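Local coordinates for COG0546: Predicted phosphatases (Streptococcus pneumoniae, PDB 2AH5), which is of unknown specific function but probably acts as a phosphatase of the haloacid dehalogenase-like hydrolase family, at residues T173-G185 with Q194-Y208. Sequence-based numbering, arbitrary orientation.
Sequences TGIQKLAITWGFG and QPDYIAHKPLEVLAY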
ATOM      1  N   THR A 173     -15.875   0.669   4.073  1.00 20.19           N
ATOM      2  CA  THR A 173     -16.166  -0.757   4.240  1.00 19.28           C
ATOM      3  C   THR A 173     -16.557  -1.082   5.677  1.00 19.20           C
ATOM      4  O   THR A 173     -17.020  -2.180   5.968  1.00 19.64           O
ATOM      5  CB  THR A 173     -14.938  -1.615   3.868  1.00 18.87           C
ATOM      6  OG1 THR A 173     -13.807  -1.148   4.603  1.00 16.22           O
ATOM      7  CG2 THR A 173     -14.646  -1.536   2.386  1.00 19.28           C
ATOM      8  N   GLY A 174     -16.376  -0.126   6.582  1.00 18.76           N
ATOM      9  CA  GLY A 174     -16.687  -0.358   7.991  1.00 17.94           C
ATOM     10  C   GLY A 174     -15.637  -1.087   8.834  1.00 17.36           C
ATOM     11  O   GLY A 174     -15.926  -1.525   9.944  1.00 17.98           O
ATOM     12  N   ILE A 175     -14.412  -1.223   8.332  1.00 16.32           N
ATOM     13  CA  ILE A 175     -13.375  -1.881   9.158  1.00 14.39           C
ATOM     14  C   ILE A 175     -12.629  -0.806   9.947  1.00 15.08           C
ATOM     15  O   ILE A 175     -12.721   0.388   9.631  1.00 15.01           O
ATOM     16  CB  ILE A 175     -12.371  -2.727   8.317  1.00 13.86           C
ATOM     17  CG1 ILE A 175     -11.544  -1.827   7.394  1.00 13.02           C
ATOM     18  CG2 ILE A 175     -13.108  -3.820   7.479  1.00 13.37           C
ATOM     19  CD1 ILE A 175     -10.356  -2.527   6.736  1.00 14.13           C
ATOM     20  N   GLN A 176     -11.886  -1.211  10.969  1.00 14.88           N
ATOM     21  CA  GLN A 176     -11.114  -0.231  11.720  1.00 14.59           C
ATOM     22  C   GLN A 176      -9.879   0.194  10.892  1.00 14.25           C
ATOM     23  O   GLN A 176      -9.510  -0.472   9.923  1.00 13.20           O
ATOM     24  CB  GLN A 176     -10.686  -0.801  13.053  1.00 14.70           C
ATOM     25  CG  GLN A 176     -11.809  -0.865  14.118  1.00 18.50           C
ATOM     26  CD  GLN A 176     -11.276  -1.323  15.440  1.00 22.33           C
ATOM     27  OE1 GLN A 176     -10.224  -0.856  15.885  1.00 23.91           O
ATOM     28  NE2 GLN A 176     -11.973  -2.264  16.073  1.00 23.04           N
ATOM     29  N   LYS A 177      -9.270   1.312  11.280  1.00 14.16           N
ATOM     30  CA  LYS A 177      -8.125   1.889  10.550  1.00 14.40           C
ATOM     31  C   LYS A 177      -7.034   2.248  11.536  1.00 14.42           C
ATOM     32  O   LYS A 177      -7.284   2.931  12.548  1.00 13.46           O
ATOM     33  CB  LYS A 177      -8.531   3.102   9.681  1.00 15.32           C
ATOM     34  CG  LYS A 177      -9.795   3.844  10.152  1.00 15.41           C
ATOM     35  CD  LYS A 177     -10.019   5.153   9.392  1.00 16.12           C
ATOM     36  CE  LYS A 177     -11.466   5.623   9.448  1.00 19.24           C
ATOM     37  NZ  LYS A 177     -11.898   6.067  10.825  1.00 19.85           N
ATOM     38  N   LEU A 178      -5.836   1.748  11.239  1.00 12.52           N
ATOM     39  CA  LEU A 178      -4.650   2.024  12.025  1.00 12.42           C
ATOM     40  C   LEU A 178      -3.648   2.758  11.130  1.00 12.08           C
ATOM     41  O   LEU A 178      -3.102   2.170  10.166  1.00 11.59           O
ATOM     42  CB  LEU A 178      -4.049   0.721  12.548  1.00 11.71           C
ATOM     43  CG  LEU A 178      -3.001   0.838  13.679  1.00 11.77           C
ATOM     44  CD1 LEU A 178      -2.908  -0.480  14.419  1.00 12.60           C
ATOM     45  CD2 LEU A 178      -1.630   1.303  13.208  1.00 10.92           C
ATOM     46  N   ALA A 179      -3.430   4.040  11.425  1.00 11.88           N
ATOM     47  CA  ALA A 179      -2.552   4.878  10.598  1.00 12.05           C
ATOM     48  C   ALA A 179      -1.092   4.671  10.980  1.00 12.65           C
ATOM     49  O   ALA A 179      -0.759   4.641  12.160  1.00 14.05           O
ATOM     50  CB  ALA A 179      -2.911   6.385  10.739  1.00 12.85           C
ATOM     51  N   ILE A 180      -0.223   4.577   9.979  1.00 12.27           N
ATOM     52  CA  ILE A 180       1.216   4.508  10.246  1.00 12.38           C
ATOM     53  C   ILE A 180       1.918   5.659   9.549  1.00 13.04           C
ATOM     54  O   ILE A 180       1.502   6.084   8.462  1.00 12.62           O
ATOM     55  CB  ILE A 180       1.832   3.125   9.893  1.00 11.63           C
ATOM     56  CG1 ILE A 180       1.928   2.894   8.360  1.00 13.93           C
ATOM     57  CG2 ILE A 180       1.090   2.009  10.702  1.00 11.87           C
ATOM     58  CD1 ILE A 180       3.252   3.423   7.725  1.00 16.41           C
ATOM     59  N   THR A 181       2.964   6.187  10.185  1.00 14.10           N
ATOM     60  CA  THR A 181       3.561   7.436   9.715  1.00 16.51           C
ATOM     61  C   THR A 181       5.025   7.296   9.294  1.00 17.02           C
ATOM     62  O   THR A 181       5.678   8.311   9.008  1.00 18.02           O
ATOM     63  CB  THR A 181       3.446   8.550  10.789  1.00 15.44           C
ATOM     64  OG1 THR A 181       4.195   8.154  11.939  1.00 16.24           O
ATOM     65  CG2 THR A 181       1.991   8.768  11.214  1.00 17.74           C
ATOM     66  N   TRP A 182       5.543   6.061   9.291  1.00 17.03           N
ATOM     67  CA  TRP A 182       6.920   5.779   8.834  1.00 18.13           C
ATOM     68  C   TRP A 182       6.982   5.659   7.307  1.00 19.11           C
ATOM     69  O   TRP A 182       8.064   5.436   6.731  1.00 19.69           O
ATOM     70  CB  TRP A 182       7.492   4.510   9.497  1.00 17.79           C
ATOM     71  CG  TRP A 182       6.820   3.222   9.101  1.00 16.16           C
ATOM     72  CD1 TRP A 182       6.929   2.566   7.898  1.00 15.79           C
ATOM     73  CD2 TRP A 182       5.965   2.416   9.921  1.00 15.80           C
ATOM     74  NE1 TRP A 182       6.185   1.405   7.923  1.00 15.88           N
ATOM     75  CE2 TRP A 182       5.572   1.295   9.145  1.00 15.40           C
ATOM     76  CE3 TRP A 182       5.478   2.539  11.229  1.00 16.03           C
ATOM     77  CZ2 TRP A 182       4.706   0.309   9.629  1.00 16.48           C
ATOM     78  CZ3 TRP A 182       4.614   1.551  11.713  1.00 15.63           C
ATOM     79  CH2 TRP A 182       4.241   0.449  10.920  1.00 16.77           C
ATOM     80  N   GLY A 183       5.826   5.792   6.662  1.00 19.19           N
ATOM     81  CA  GLY A 183       5.693   5.514   5.229  1.00 21.28           C
ATOM     82  C   GLY A 183       5.499   6.740   4.366  1.00 22.69           C
ATOM     83  O   GLY A 183       6.073   7.806   4.637  1.00 21.99           O
ATOM     84  N   PHE A 184       4.674   6.595   3.337  1.00 23.90           N
ATOM     85  CA  PHE A 184       4.638   7.590   2.265  1.00 25.30           C
ATOM     86  C   PHE A 184       3.619   8.703   2.482  1.00 26.48           C
ATOM     87  O   PHE A 184       3.873   9.842   2.089  1.00 27.17           O
ATOM     88  CB  PHE A 184       4.508   6.920   0.880  1.00 25.50           C
ATOM     89  CG  PHE A 184       5.575   5.878   0.607  1.00 24.02           C
ATOM     90  CD1 PHE A 184       6.851   5.997   1.167  1.00 24.53           C
ATOM     91  CD2 PHE A 184       5.311   4.801  -0.230  1.00 25.30           C
ATOM     92  CE1 PHE A 184       7.837   5.040   0.921  1.00 24.56           C
ATOM     93  CE2 PHE A 184       6.293   3.845  -0.496  1.00 23.89           C
ATOM     94  CZ  PHE A 184       7.551   3.956   0.098  1.00 22.25           C
ATOM     95  N   GLY A 185       2.503   8.391   3.142  1.00 26.47           N
ATOM     96  CA  GLY A 185       1.495   9.392   3.436  1.00 27.66           C
ATOM     97  C   GLY A 185       1.913  10.272   4.600  1.00 28.21           C
ATOM     98  O   GLY A 185       2.697   9.846   5.465  1.00 27.91           O
ATOM     99  N   GLN A 194      -9.562  10.315  11.411  1.00 15.33           N
ATOM    100  CA  GLN A 194      -9.912   9.739  12.727  1.00 15.28           C
ATOM    101  C   GLN A 194      -9.537   8.233  12.837  1.00 14.55           C
ATOM    102  O   GLN A 194     -10.424   7.365  13.024  1.00 13.89           O
ATOM    103  CB  GLN A 194     -11.413   9.958  13.078  1.00 16.15           C
ATOM    104  CG  GLN A 194     -11.847  11.440  13.198  1.00 17.95           C
ATOM    105  CD  GLN A 194     -11.827  12.172  11.868  1.00 19.54           C
ATOM    106  OE1 GLN A 194     -12.442  11.736  10.885  1.00 19.05           O
ATOM    107  NE2 GLN A 194     -11.126  13.310  11.835  1.00 19.83           N
ATOM    108  N   PRO A 195      -8.229   7.910  12.690  1.00 14.28           N
ATOM    109  CA  PRO A 195      -7.850   6.504  12.853  1.00 14.10           C
ATOM    110  C   PRO A 195      -8.120   5.995  14.259  1.00 13.95           C
ATOM    111  O   PRO A 195      -8.122   6.762  15.234  1.00 14.70           O
ATOM    112  CB  PRO A 195      -6.332   6.495  12.610  1.00 14.01           C
ATOM    113  CG  PRO A 195      -5.897   7.899  12.804  1.00 14.35           C
ATOM    114  CD  PRO A 195      -7.058   8.767  12.404  1.00 13.73           C
ATOM    115  N   ASP A 196      -8.253   4.691  14.372  1.00 14.12           N
ATOM    116  CA  ASP A 196      -8.502   4.044  15.654  1.00 14.90           C
ATOM    117  C   ASP A 196      -7.265   3.932  16.520  1.00 14.61           C
ATOM    118  O   ASP A 196      -7.354   3.803  17.738  1.00 15.34           O
ATOM    119  CB  ASP A 196      -9.136   2.679  15.420  1.00 15.53           C
ATOM    120  CG  ASP A 196     -10.489   2.797  14.746  1.00 18.09           C
ATOM    121  OD1 ASP A 196     -11.426   3.328  15.395  1.00 19.28           O
ATOM    122  OD2 ASP A 196     -10.602   2.444  13.556  1.00 17.67           O
ATOM    123  N   TYR A 197      -6.105   3.979  15.875  1.00 14.00           N
ATOM    124  CA  TYR A 197      -4.810   3.901  16.542  1.00 13.81           C
ATOM    125  C   TYR A 197      -3.790   4.440  15.547  1.00 14.28           C
ATOM    126  O   TYR A 197      -4.028   4.437  14.328  1.00 13.32           O
ATOM    127  CB  TYR A 197      -4.498   2.455  16.900  1.00 15.18           C
ATOM    128  CG  TYR A 197      -3.275   2.273  17.773  1.00 15.06           C
ATOM    129  CD1 TYR A 197      -3.365   2.338  19.183  1.00 19.55           C
ATOM    130  CD2 TYR A 197      -2.038   2.000  17.198  1.00 18.93           C
ATOM    131  CE1 TYR A 197      -2.231   2.146  19.986  1.00 18.05           C
ATOM    132  CE2 TYR A 197      -0.903   1.813  17.985  1.00 20.40           C
ATOM    133  CZ  TYR A 197      -1.010   1.887  19.360  1.00 17.54           C
ATOM    134  OH  TYR A 197       0.143   1.710  20.087  1.00 22.78           O
ATOM    135  N   ILE A 198      -2.658   4.924  16.060  1.00 13.56           N
ATOM    136  CA  ILE A 198      -1.625   5.485  15.181  1.00 14.33           C
ATOM    137  C   ILE A 198      -0.246   5.030  15.648  1.00 13.99           C
ATOM    138  O   ILE A 198      -0.037   4.845  16.843  1.00 14.06           O
ATOM    139  CB  ILE A 198      -1.716   7.047  15.065  1.00 13.89           C
ATOM    140  CG1 ILE A 198      -0.735   7.589  14.010  1.00 16.59           C
ATOM    141  CG2 ILE A 198      -1.515   7.702  16.398  1.00 16.66           C
ATOM    142  CD1 ILE A 198      -1.216   8.914  13.328  1.00 16.11           C
ATOM    143  N   ALA A 199       0.678   4.829  14.714  1.00 13.57           N
ATOM    144  CA  ALA A 199       2.028   4.375  15.056  1.00 14.64           C
ATOM    145  C   ALA A 199       3.061   5.032  14.180  1.00 14.30           C
ATOM    146  O   ALA A 199       2.938   5.022  12.959  1.00 14.61           O
ATOM    147  CB  ALA A 199       2.164   2.853  14.918  1.00 14.00           C
ATOM    148  N   HIS A 200       4.125   5.529  14.796  1.00 15.43           N
ATOM    149  CA  HIS A 200       5.251   6.029  14.000  1.00 16.52           C
ATOM    150  C   HIS A 200       6.390   5.007  13.829  1.00 16.52           C
ATOM    151  O   HIS A 200       7.329   5.241  13.060  1.00 15.58           O
ATOM    152  CB  HIS A 200       5.767   7.400  14.508  1.00 17.39           C
ATOM    153  CG  HIS A 200       6.521   7.348  15.800  1.00 20.18           C
ATOM    154  ND1 HIS A 200       5.905   7.166  17.020  1.00 23.19           N
ATOM    155  CD2 HIS A 200       7.839   7.504  16.067  1.00 22.44           C
ATOM    156  CE1 HIS A 200       6.814   7.186  17.981  1.00 23.72           C
ATOM    157  NE2 HIS A 200       7.998   7.377  17.427  1.00 24.57           N
ATOM    158  N   LYS A 201       6.294   3.893  14.558  1.00 16.50           N
ATOM    159  CA  LYS A 201       7.263   2.817  14.509  1.00 17.22           C
ATOM    160  C   LYS A 201       6.533   1.477  14.504  1.00 15.97           C
ATOM    161  O   LYS A 201       5.540   1.317  15.222  1.00 15.52           O
ATOM    162  CB  LYS A 201       8.167   2.831  15.749  1.00 17.94           C
ATOM    163  CG  LYS A 201       9.222   3.922  15.790  1.00 22.18           C
ATOM    164  CD  LYS A 201       9.898   3.831  17.151  1.00 27.82           C
ATOM    165  CE  LYS A 201      11.400   4.119  17.082  1.00 32.98           C
ATOM    166  NZ  LYS A 201      12.028   3.984  18.440  1.00 34.21           N
ATOM    167  N   PRO A 202       7.035   0.501  13.732  1.00 16.24           N
ATOM    168  CA  PRO A 202       6.336  -0.787  13.644  1.00 16.24           C
ATOM    169  C   PRO A 202       5.956  -1.421  14.973  1.00 16.74           C
ATOM    170  O   PRO A 202       4.825  -1.872  15.094  1.00 16.39           O
ATOM    171  CB  PRO A 202       7.319  -1.663  12.859  1.00 16.48           C
ATOM    172  CG  PRO A 202       7.973  -0.648  11.929  1.00 15.96           C
ATOM    173  CD  PRO A 202       8.224   0.516  12.856  1.00 16.23           C
ATOM    174  N   LEU A 203       6.850  -1.456  15.971  1.00 17.55           N
ATOM    175  CA  LEU A 203       6.514  -2.170  17.230  1.00 18.53           C
ATOM    176  C   LEU A 203       5.477  -1.458  18.104  1.00 18.70           C
ATOM    177  O   LEU A 203       4.792  -2.083  18.959  1.00 19.28           O
ATOM    178  CB  LEU A 203       7.761  -2.627  18.023  1.00 18.62           C
ATOM    179  CG  LEU A 203       8.767  -3.510  17.264  1.00 20.57           C
ATOM    180  CD1 LEU A 203       9.866  -4.018  18.215  1.00 22.06           C
ATOM    181  CD2 LEU A 203       8.112  -4.681  16.537  1.00 19.55           C
ATOM    182  N   GLU A 204       5.259  -0.176  17.820  1.00 17.85           N
ATOM    183  CA  GLU A 204       4.173   0.552  18.461  1.00 17.97           C
ATOM    184  C   GLU A 204       2.766  -0.053  18.069  1.00 18.35           C
ATOM    185  O   GLU A 204       1.799   0.007  18.828  1.00 16.74           O
ATOM    186  CB  GLU A 204       4.290   1.994  18.038  1.00 19.30           C
ATOM    187  CG  GLU A 204       3.484   2.941  18.838  1.00 20.44           C
ATOM    188  CD  GLU A 204       3.701   4.373  18.382  1.00 22.00           C
ATOM    189  OE1 GLU A 204       4.521   4.616  17.450  1.00 20.42           O
ATOM    190  OE2 GLU A 204       3.025   5.232  18.964  1.00 21.60           O
ATOM    191  N   VAL A 205       2.710  -0.678  16.896  1.00 16.51           N
ATOM    192  CA  VAL A 205       1.465  -1.281  16.386  1.00 16.85           C
ATOM    193  C   VAL A 205       0.956  -2.354  17.349  1.00 16.90           C
ATOM    194  O   VAL A 205      -0.243  -2.561  17.524  1.00 16.51           O
ATOM    195  CB  VAL A 205       1.675  -1.898  14.985  1.00 17.08           C
ATOM    196  CG1 VAL A 205       0.452  -2.706  14.568  1.00 18.45           C
ATOM    197  CG2 VAL A 205       1.931  -0.803  13.929  1.00 19.14           C
ATOM    198  N   LEU A 206       1.898  -3.039  17.981  1.00 17.22           N
ATOM    199  CA  LEU A 206       1.610  -4.248  18.744  1.00 18.11           C
ATOM    200  C   LEU A 206       0.774  -3.952  19.967  1.00 18.43           C
ATOM    201  O   LEU A 206      -0.061  -4.754  20.347  1.00 18.10           O
ATOM    202  CB  LEU A 206       2.920  -4.899  19.163  1.00 17.27           C
ATOM    203  CG  LEU A 206       3.667  -5.539  18.015  1.00 18.48           C
ATOM    204  CD1 LEU A 206       5.057  -5.930  18.515  1.00 21.68           C
ATOM    205  CD2 LEU A 206       2.898  -6.773  17.492  1.00 21.66           C
ATOM    206  N   ALA A 207       1.002  -2.780  20.560  1.00 19.89           N
ATOM    207  CA  ALA A 207       0.311  -2.343  21.779  1.00 20.84           C
ATOM    208  C   ALA A 207      -1.202  -2.257  21.606  1.00 21.32           C
ATOM    209  O   ALA A 207      -1.956  -2.476  22.558  1.00 21.85           O
ATOM    210  CB  ALA A 207       0.876  -0.987  22.248  1.00 20.85           C
ATOM    211  N   TYR A 208      -1.663  -1.944  20.387  1.00 21.41           N
ATOM    212  CA  TYR A 208      -3.090  -1.876  20.143  1.00 21.68           C
ATOM    213  C   TYR A 208      -3.755  -3.203  20.418  1.00 22.06           C
ATOM    214  O   TYR A 208      -4.864  -3.235  20.943  1.00 22.25           O
ATOM    215  CB  TYR A 208      -3.430  -1.410  18.719  1.00 21.06           C
ATOM    216  CG  TYR A 208      -4.906  -1.117  18.520  1.00 21.92           C
ATOM    217  CD1 TYR A 208      -5.554  -0.152  19.299  1.00 21.83           C
ATOM    218  CD2 TYR A 208      -5.659  -1.815  17.570  1.00 21.30           C
ATOM    219  CE1 TYR A 208      -6.902   0.132  19.118  1.00 22.97           C
ATOM    220  CE2 TYR A 208      -7.022  -1.549  17.384  1.00 21.50           C
ATOM    221  CZ  TYR A 208      -7.634  -0.574  18.163  1.00 22.89           C
ATOM    222  OH  TYR A 208      -8.973  -0.269  18.005  1.00 24.26           O
TER
HETATM  223  O   HOH W   1     -12.701   3.685  12.262  1.00 22.80           O
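A179 and I198 face each other where strands 176-180 and 197-199 run parallel at the margin of the Rossmann-like sheet of a haloacid dehalogenase fold, joined through helix 187-191 as a beta-alpha-beta unit; strand 197-199 is one of the two edge strands of the parallel sheet. Between them the backbone bonds alternate: A179 N to Y197 O, A199 N to A179 O (2.9 Å) and T181 N to A199 O. On its other side, strand 176-180 bonds to strand 157-161.

At the start of the pair a carboxylate oxygen supplies one of the two bonds. D196 OD2 accepts from K177 N through its anti lone pair (2.9 Å, N-H...O 166°), while D196 N returns a bond to K177 O (2.7 Å), so one residue engages both backbone polar groups of K177. K177 NZ donates to Q194 O from above the carbonyl plane and to Y193 O; a water accepts from NZ and donates to D196 OD2, bridging opposite charges that do not touch directly (NZ to OD2 4.7 Å). Y208 OH donates to Q176 OE1 (2.5 Å), with the amide and ring planes nearly perpendicular.

Apolar side chains meet on both faces of the pair. L178, its CG anti to the backbone N (chi1 -165°), lies alongside Y197, its CD1 reaching Y197 CD2 and V205 CG1 of the weakly bonded helix 204-208, whereas A179 CB packs on P195 and I198 across the other face.

Beyond the strand, the W182 indole is sandwiched between I180 CD1 and P202; NE1 bonds to T14 O. V205 CG2 meets the ring edge at CH2 (4.0 Å), and P202 CG sits 3.9 Å from the six-membered ring centroid, 4° off its normal, a CH-pi contact.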